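Local coordinates for protein periplasmic beta-glucosidase (Pseudomonas aeruginosa, PDB 6R5T) that probably hydrolyses terminal, non-reducing beta-D-glucosyl residues, releasing beta-D-glucose in the periplasm, at residues Val212-Leu223 against Trp246-His256. The protein carries 1 engineered substitution. Numbering follows the deposited sequence.
Sequences VDAGAGAVMVSL and WGFKGLTISNH. Engineered in segment 246-256: Asn255 (natural residue Asp). With BGC (beta-D-glucopyranose), chain C; GAL (beta-D-galactopyranose), chain B.
Trp246 CE3 lies 4.3 Å from Val212 CG2. One water donates to both Trp246 O and Asp213 OD1 and bridges the two segments here. Phe248 packs on both the helix and the strand; its CD1 is 4.0 Å from Val212 CG1. Its CG stands anti to the backbone N (chi1 177°), and the ring reaches Val219, whose CG2 lies over one face in a CH-pi contact, 3.9 Å from the centroid. Gly250 N sits over the opposite face, and Ala216 O is at the edge, in plane, 3.4 Å from Phe248 CE1. From Leu251 the segments run as parallel strands. Leu251 N donates to Gly217 O and Leu251 O accepts from Val219 N; Ile253 N and Ile253 O repeat this with Val219 O and Val221 N. Ile253 CD1 touches Ala218 CB on the face shared by Leu251 and Met220. Asn255, engineered from Asp, turns ND2 to Val221 O, 3.1 Å away and near the amide plane. Asn255 OD1 accepts from His256 N on a lone pair. Asn255 OD1 also lies 3.3 Å from BGC C5 of the bound glucose. Leu223 CD2 packs across Asn255 CB. Met220, Leu223, Asn255 and His256 thus line the sugar pocket at the C-terminal strand ends of the TIM-barrel-like domain. Strand 218-221 is flanked by 172-178 and 251-253, while helix 235-245 covers Phe248 and Thr252 through Leu242.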
ATOM      1  N   VAL A 212     -25.238 -12.076  -3.037  1.00 15.94           N
ATOM      2  CA  VAL A 212     -25.815 -12.938  -4.113  1.00 15.90           C
ATOM      3  C   VAL A 212     -26.587 -14.088  -3.450  1.00 17.19           C
ATOM      4  O   VAL A 212     -27.790 -14.355  -3.808  1.00 19.06           O
ATOM      5  CB  VAL A 212     -24.727 -13.452  -5.053  1.00 16.73           C
ATOM      6  CG1 VAL A 212     -25.266 -14.534  -5.975  1.00 18.88           C
ATOM      7  CG2 VAL A 212     -24.130 -12.338  -5.865  1.00 18.18           C
ATOM      8  N   ASP A 213     -25.992 -14.717  -2.432  1.00 16.34           N
ATOM      9  CA  ASP A 213     -26.636 -15.889  -1.782  1.00 18.52           C
ATOM     10  C   ASP A 213     -27.845 -15.453  -0.947  1.00 19.05           C
ATOM     11  O   ASP A 213     -28.764 -16.290  -0.785  1.00 19.71           O
ATOM     12  CB  ASP A 213     -25.640 -16.666  -0.944  1.00 20.71           C
ATOM     13  CG  ASP A 213     -24.593 -17.359  -1.773  1.00 24.54           C
ATOM     14  OD1 ASP A 213     -24.788 -17.512  -2.966  1.00 28.38           O
ATOM     15  OD2 ASP A 213     -23.579 -17.758  -1.191  1.00 33.53           O
ATOM     16  N   ALA A 214     -27.908 -14.182  -0.505  1.00 17.57           N
ATOM     17  CA  ALA A 214     -29.084 -13.662   0.231  1.00 17.47           C
ATOM     18  C   ALA A 214     -30.199 -13.306  -0.758  1.00 18.81           C
ATOM     19  O   ALA A 214     -31.255 -12.875  -0.289  1.00 20.48           O
ATOM     20  CB  ALA A 214     -28.727 -12.470   1.092  1.00 17.11           C
ATOM     21  N   GLY A 215     -29.930 -13.408  -2.065  1.00 16.34           N
ATOM     22  CA  GLY A 215     -30.925 -13.174  -3.126  1.00 17.03           C
ATOM     23  C   GLY A 215     -30.890 -11.761  -3.673  1.00 16.66           C
ATOM     24  O   GLY A 215     -31.878 -11.327  -4.272  1.00 17.29           O
ATOM     25  N   ALA A 216     -29.776 -11.018  -3.560  1.00 15.08           N
ATOM     26  CA  ALA A 216     -29.744  -9.660  -4.129  1.00 15.76           C
ATOM     27  C   ALA A 216     -30.200  -9.719  -5.594  1.00 14.45           C
ATOM     28  O   ALA A 216     -29.693 -10.573  -6.351  1.00 14.51           O
ATOM     29  CB  ALA A 216     -28.351  -9.088  -4.042  1.00 15.79           C
ATOM     30  N   GLY A 217     -31.066  -8.787  -5.998  1.00 15.72           N
ATOM     31  CA  GLY A 217     -31.576  -8.751  -7.385  1.00 15.93           C
ATOM     32  C   GLY A 217     -30.596  -8.129  -8.354  1.00 15.48           C
ATOM     33  O   GLY A 217     -30.709  -8.399  -9.581  1.00 16.13           O
ATOM     34  N   ALA A 218     -29.633  -7.349  -7.871  1.00 14.23           N
ATOM     35  CA  ALA A 218     -28.737  -6.639  -8.796  1.00 12.44           C
ATOM     36  C   ALA A 218     -27.329  -6.519  -8.212  1.00 12.25           C
ATOM     37  O   ALA A 218     -27.142  -6.636  -7.008  1.00 14.19           O
ATOM     38  CB  ALA A 218     -29.288  -5.298  -9.151  1.00 13.94           C
ATOM     39  N   VAL A 219     -26.383  -6.364  -9.127  1.00 13.23           N
ATOM     40  CA  VAL A 219     -24.974  -6.107  -8.762  1.00 14.28           C
ATOM     41  C   VAL A 219     -24.491  -4.866  -9.525  1.00 15.56           C
ATOM     42  O   VAL A 219     -24.635  -4.813 -10.752  1.00 15.35           O
ATOM     43  CB  VAL A 219     -24.110  -7.332  -9.093  1.00 14.65           C
ATOM     44  CG1 VAL A 219     -22.612  -6.974  -8.957  1.00 15.22           C
ATOM     45  CG2 VAL A 219     -24.495  -8.516  -8.276  1.00 15.55           C
ATOM     46  N   MET A 220     -23.926  -3.878  -8.820  1.00 14.53           N
ATOM     47  CA  MET A 220     -23.336  -2.682  -9.445  1.00 14.92           C
ATOM     48  C   MET A 220     -21.828  -2.915  -9.588  1.00 15.01           C
ATOM     49  O   MET A 220     -21.168  -3.223  -8.592  1.00 13.33           O
ATOM     50  CB  MET A 220     -23.613  -1.402  -8.659  1.00 16.78           C
ATOM     51  CG  MET A 220     -23.002  -0.260  -9.370  1.00 20.88           C
ATOM     52  SD  MET A 220     -23.321   1.300  -8.548  1.00 27.30           S
ATOM     53  CE  MET A 220     -24.828   1.711  -9.437  1.00 28.48           C
ATOM     54  N   VAL A 221     -21.352  -2.828 -10.812  1.00 13.87           N
ATOM     55  CA  VAL A 221     -19.944  -3.095 -11.179  1.00 14.58           C
ATOM     56  C   VAL A 221     -19.080  -1.897 -10.778  1.00 15.22           C
ATOM     57  O   VAL A 221     -19.520  -0.761 -10.861  1.00 15.19           O
ATOM     58  CB  VAL A 221     -19.863  -3.481 -12.659  1.00 15.67           C
ATOM     59  CG1 VAL A 221     -18.433  -3.792 -13.031  1.00 14.97           C
ATOM     60  CG2 VAL A 221     -20.793  -4.673 -12.914  1.00 15.76           C
ATOM     61  N   SER A 222     -17.862  -2.168 -10.345  1.00 13.24           N
ATOM     62  CA  SER A 222     -16.941  -1.124  -9.854  1.00 12.74           C
ATOM     63  C   SER A 222     -16.218  -0.379 -10.970  1.00 13.58           C
ATOM     64  O   SER A 222     -16.242  -0.775 -12.156  1.00 14.62           O
ATOM     65  CB  SER A 222     -16.002  -1.757  -8.875  1.00 13.23           C
ATOM     66  OG  SER A 222     -15.079  -2.588  -9.534  1.00 13.95           O
ATOM     67  N   LEU A 223     -15.539   0.694 -10.583  1.00 12.55           N
ATOM     68  CA  LEU A 223     -14.840   1.586 -11.525  1.00 13.75           C
ATOM     69  C   LEU A 223     -13.365   1.237 -11.693  1.00 13.55           C
ATOM     70  O   LEU A 223     -12.761   1.818 -12.598  1.00 15.74           O
ATOM     71  CB  LEU A 223     -14.972   3.010 -10.994  1.00 15.56           C
ATOM     72  CG  LEU A 223     -16.352   3.660 -11.109  1.00 17.37           C
ATOM     73  CD1 LEU A 223     -16.352   4.949 -10.277  1.00 18.27           C
ATOM     74  CD2 LEU A 223     -16.683   3.972 -12.535  1.00 19.12           C
ATOM     75  N   TRP A 246     -20.909 -18.634  -9.213  1.00 17.21           N
ATOM     76  CA  TRP A 246     -21.763 -18.250  -8.087  1.00 17.85           C
ATOM     77  C   TRP A 246     -23.232 -18.415  -8.404  1.00 17.46           C
ATOM     78  O   TRP A 246     -24.040 -18.324  -7.457  1.00 21.10           O
ATOM     79  CB  TRP A 246     -21.484 -16.799  -7.685  1.00 18.66           C
ATOM     80  CG  TRP A 246     -20.158 -16.586  -7.030  1.00 18.11           C
ATOM     81  CD1 TRP A 246     -19.206 -17.498  -6.684  1.00 20.10           C
ATOM     82  CD2 TRP A 246     -19.674 -15.314  -6.569  1.00 17.36           C
ATOM     83  NE1 TRP A 246     -18.155 -16.880  -6.048  1.00 18.32           N
ATOM     84  CE2 TRP A 246     -18.412 -15.527  -5.980  1.00 17.60           C
ATOM     85  CE3 TRP A 246     -20.189 -14.012  -6.618  1.00 15.85           C
ATOM     86  CZ2 TRP A 246     -17.656 -14.478  -5.442  1.00 16.45           C
ATOM     87  CZ3 TRP A 246     -19.446 -12.976  -6.085  1.00 15.60           C
ATOM     88  CH2 TRP A 246     -18.212 -13.214  -5.471  1.00 15.31           C
ATOM     89  N   GLY A 247     -23.589 -18.544  -9.675  1.00 16.92           N
ATOM     90  CA  GLY A 247     -24.993 -18.819 -10.017  1.00 19.56           C
ATOM     91  C   GLY A 247     -25.868 -17.587  -9.931  1.00 18.35           C
ATOM     92  O   GLY A 247     -27.085 -17.736  -9.799  1.00 20.49           O
ATOM     93  N   PHE A 248     -25.308 -16.370 -10.025  1.00 17.37           N
ATOM     94  CA  PHE A 248     -26.139 -15.153  -9.930  1.00 16.45           C
ATOM     95  C   PHE A 248     -27.087 -15.094 -11.128  1.00 17.81           C
ATOM     96  O   PHE A 248     -26.584 -15.283 -12.257  1.00 18.59           O
ATOM     97  CB  PHE A 248     -25.258 -13.918  -9.935  1.00 15.65           C
ATOM     98  CG  PHE A 248     -25.992 -12.606  -9.915  1.00 15.09           C
ATOM     99  CD1 PHE A 248     -26.854 -12.281  -8.875  1.00 14.07           C
ATOM    100  CD2 PHE A 248     -25.786 -11.687 -10.933  1.00 14.99           C
ATOM    101  CE1 PHE A 248     -27.493 -11.058  -8.881  1.00 14.92           C
ATOM    102  CE2 PHE A 248     -26.430 -10.455 -10.912  1.00 16.12           C
ATOM    103  CZ  PHE A 248     -27.234 -10.131  -9.863  1.00 14.72           C
ATOM    104  N   LYS A 249     -28.385 -14.888 -10.866  1.00 18.35           N
ATOM    105  CA  LYS A 249     -29.426 -14.887 -11.933  1.00 21.10           C
ATOM    106  C   LYS A 249     -30.003 -13.495 -12.178  1.00 19.68           C
ATOM    107  O   LYS A 249     -30.992 -13.381 -12.914  1.00 23.21           O
ATOM    108  CB  LYS A 249     -30.577 -15.808 -11.537  1.00 23.69           C
ATOM    109  CG  LYS A 249     -30.150 -17.217 -11.203  1.00 29.12           C
ATOM    110  CD  LYS A 249     -29.555 -17.912 -12.379  1.00 38.49           C
ATOM    111  CE  LYS A 249     -30.401 -19.089 -12.837  1.00 46.92           C
ATOM    112  NZ  LYS A 249     -30.066 -19.495 -14.225  1.00 50.46           N
ATOM    113  N   GLY A 250     -29.458 -12.445 -11.560  1.00 16.12           N
ATOM    114  CA  GLY A 250     -30.039 -11.113 -11.556  1.00 15.99           C
ATOM    115  C   GLY A 250     -29.379 -10.195 -12.566  1.00 15.42           C
ATOM    116  O   GLY A 250     -28.854 -10.650 -13.624  1.00 18.27           O
ATOM    117  N   LEU A 251     -29.456  -8.911 -12.276  1.00 14.44           N
ATOM    118  CA  LEU A 251     -29.130  -7.815 -13.183  1.00 14.89           C
ATOM    119  C   LEU A 251     -27.743  -7.237 -12.837  1.00 15.55           C
ATOM    120  O   LEU A 251     -27.511  -6.871 -11.642  1.00 15.69           O
ATOM    121  CB  LEU A 251     -30.203  -6.749 -13.011  1.00 14.92           C
ATOM    122  CG  LEU A 251     -30.037  -5.499 -13.851  1.00 15.58           C
ATOM    123  CD1 LEU A 251     -30.115  -5.845 -15.323  1.00 16.67           C
ATOM    124  CD2 LEU A 251     -31.088  -4.462 -13.472  1.00 16.73           C
ATOM    125  N   THR A 252     -26.865  -7.111 -13.815  1.00 13.81           N
ATOM    126  CA  THR A 252     -25.617  -6.337 -13.610  1.00 15.28           C
ATOM    127  C   THR A 252     -25.790  -4.913 -14.121  1.00 16.07           C
ATOM    128  O   THR A 252     -26.286  -4.685 -15.263  1.00 17.64           O
ATOM    129  CB  THR A 252     -24.433  -7.053 -14.234  1.00 17.42           C
ATOM    130  OG1 THR A 252     -24.730  -7.281 -15.616  1.00 18.32           O
ATOM    131  CG2 THR A 252     -24.143  -8.383 -13.568  1.00 15.48           C
ATOM    132  N   ILE A 253     -25.342  -3.938 -13.360  1.00 13.52           N
ATOM    133  CA  ILE A 253     -25.492  -2.521 -13.698  1.00 14.93           C
ATOM    134  C   ILE A 253     -24.098  -1.917 -13.723  1.00 16.79           C
ATOM    135  O   ILE A 253     -23.378  -2.069 -12.733  1.00 14.89           O
ATOM    136  CB  ILE A 253     -26.385  -1.798 -12.684  1.00 15.59           C
ATOM    137  CG1 ILE A 253     -27.713  -2.524 -12.517  1.00 18.21           C
ATOM    138  CG2 ILE A 253     -26.520  -0.336 -13.052  1.00 16.76           C
ATOM    139  CD1 ILE A 253     -28.640  -1.909 -11.500  1.00 18.76           C
ATOM    140  N   SER A 254     -23.771  -1.204 -14.792  1.00 16.24           N
ATOM    141  CA  SER A 254     -22.509  -0.450 -14.858  1.00 17.24           C
ATOM    142  C   SER A 254     -22.563   0.693 -13.856  1.00 17.57           C
ATOM    143  O   SER A 254     -23.617   1.195 -13.424  1.00 19.03           O
ATOM    144  CB  SER A 254     -22.240   0.068 -16.233  1.00 19.09           C
ATOM    145  OG  SER A 254     -22.865   1.328 -16.383  1.00 17.42           O
ATOM    146  N   ASN A 255     -21.384   1.146 -13.505  1.00 19.60           N
ATOM    147  CA  ASN A 255     -21.279   2.381 -12.746  1.00 20.12           C
ATOM    148  C   ASN A 255     -21.402   3.565 -13.697  1.00 19.53           C
ATOM    149  O   ASN A 255     -21.547   3.440 -14.952  1.00 19.36           O
ATOM    150  CB  ASN A 255     -19.975   2.309 -11.948  1.00 22.42           C
ATOM    151  CG  ASN A 255     -20.102   2.845 -10.555  1.00 26.62           C
ATOM    152  OD1 ASN A 255     -20.508   3.991 -10.414  1.00 26.07           O
ATOM    153  ND2 ASN A 255     -19.730   2.016  -9.557  1.00 28.37           N
ATOM    154  N   HIS A 256     -21.259   4.728 -13.147  1.00 20.60           N
ATOM    155  CA  HIS A 256     -21.705   5.964 -13.803  1.00 19.77           C
ATOM    156  C   HIS A 256     -20.690   6.391 -14.868  1.00 20.60           C
ATOM    157  O   HIS A 256     -19.576   6.749 -14.503  1.00 19.66           O
ATOM    158  CB  HIS A 256     -21.890   6.983 -12.695  1.00 22.76           C
ATOM    159  CG  HIS A 256     -22.509   8.212 -13.205  1.00 22.81           C
ATOM    160  ND1 HIS A 256     -21.869   9.055 -14.094  1.00 26.49           N
ATOM    161  CD2 HIS A 256     -23.744   8.732 -12.986  1.00 26.07           C
ATOM    162  CE1 HIS A 256     -22.690  10.039 -14.414  1.00 27.59           C
ATOM    163  NE2 HIS A 256     -23.823   9.879 -13.720  1.00 26.29           N
TER
HETATM  164  C2  BGC C   1     -23.327   5.072  -6.708  1.00 24.31           C
HETATM  165  C3  BGC C   1     -23.529   5.741  -8.082  1.00 26.51           C
HETATM  166  C4  BGC C   1     -22.500   6.902  -8.143  1.00 26.68           C
HETATM  167  C5  BGC C   1     -21.105   6.260  -8.033  1.00 26.59           C
HETATM  168  C6  BGC C   1     -19.987   7.279  -8.018  1.00 26.36           C
HETATM  169  C1  BGC C   1     -21.873   4.598  -6.589  1.00 23.39           C
HETATM  170  O1  BGC C   1     -21.770   4.123  -5.282  1.00 21.73           O
HETATM  171  O2  BGC C   1     -24.175   3.955  -6.470  1.00 23.90           O
HETATM  172  O3  BGC C   1     -24.862   6.289  -8.139  1.00 27.70           O
HETATM  173  O4  BGC C   1     -22.648   7.547  -9.419  1.00 27.37           O
HETATM  174  O5  BGC C   1     -20.980   5.695  -6.762  1.00 23.06           O
HETATM  175  O6  BGC C   1     -18.723   6.610  -7.950  1.00 24.20           O
HETATM  176  C1  GAL B   2     -22.974   8.941  -9.383  1.00 29.67           C
HETATM  177  C2  GAL B   2     -24.343   9.215  -8.730  1.00 34.60           C
HETATM  178  C3  GAL B   2     -24.617  10.719  -8.825  1.00 32.26           C
HETATM  179  C4  GAL B   2     -23.462  11.467  -8.118  1.00 31.55           C
HETATM  180  C5  GAL B   2     -22.130  11.032  -8.761  1.00 32.12           C
HETATM  181  C6  GAL B   2     -20.932  11.622  -8.027  1.00 30.95           C
HETATM  182  O2  GAL B   2     -25.341   8.469  -9.409  1.00 34.85           O
HETATM  183  O3  GAL B   2     -25.861  10.980  -8.142  1.00 27.40           O
HETATM  184  O4  GAL B   2     -23.532  11.043  -6.736  1.00 32.57           O
HETATM  185  O5  GAL B   2     -21.928   9.578  -8.675  1.00 31.86           O
HETATM  186  O6  GAL B   2     -19.714  11.122  -8.632  1.00 34.30           O
HETATM  187  O   HOH W   1     -23.321 -18.605  -4.761  1.00 36.77           O
HETATM  188  O   HOH W   2     -18.939  -0.388 -13.841  1.00 22.67           O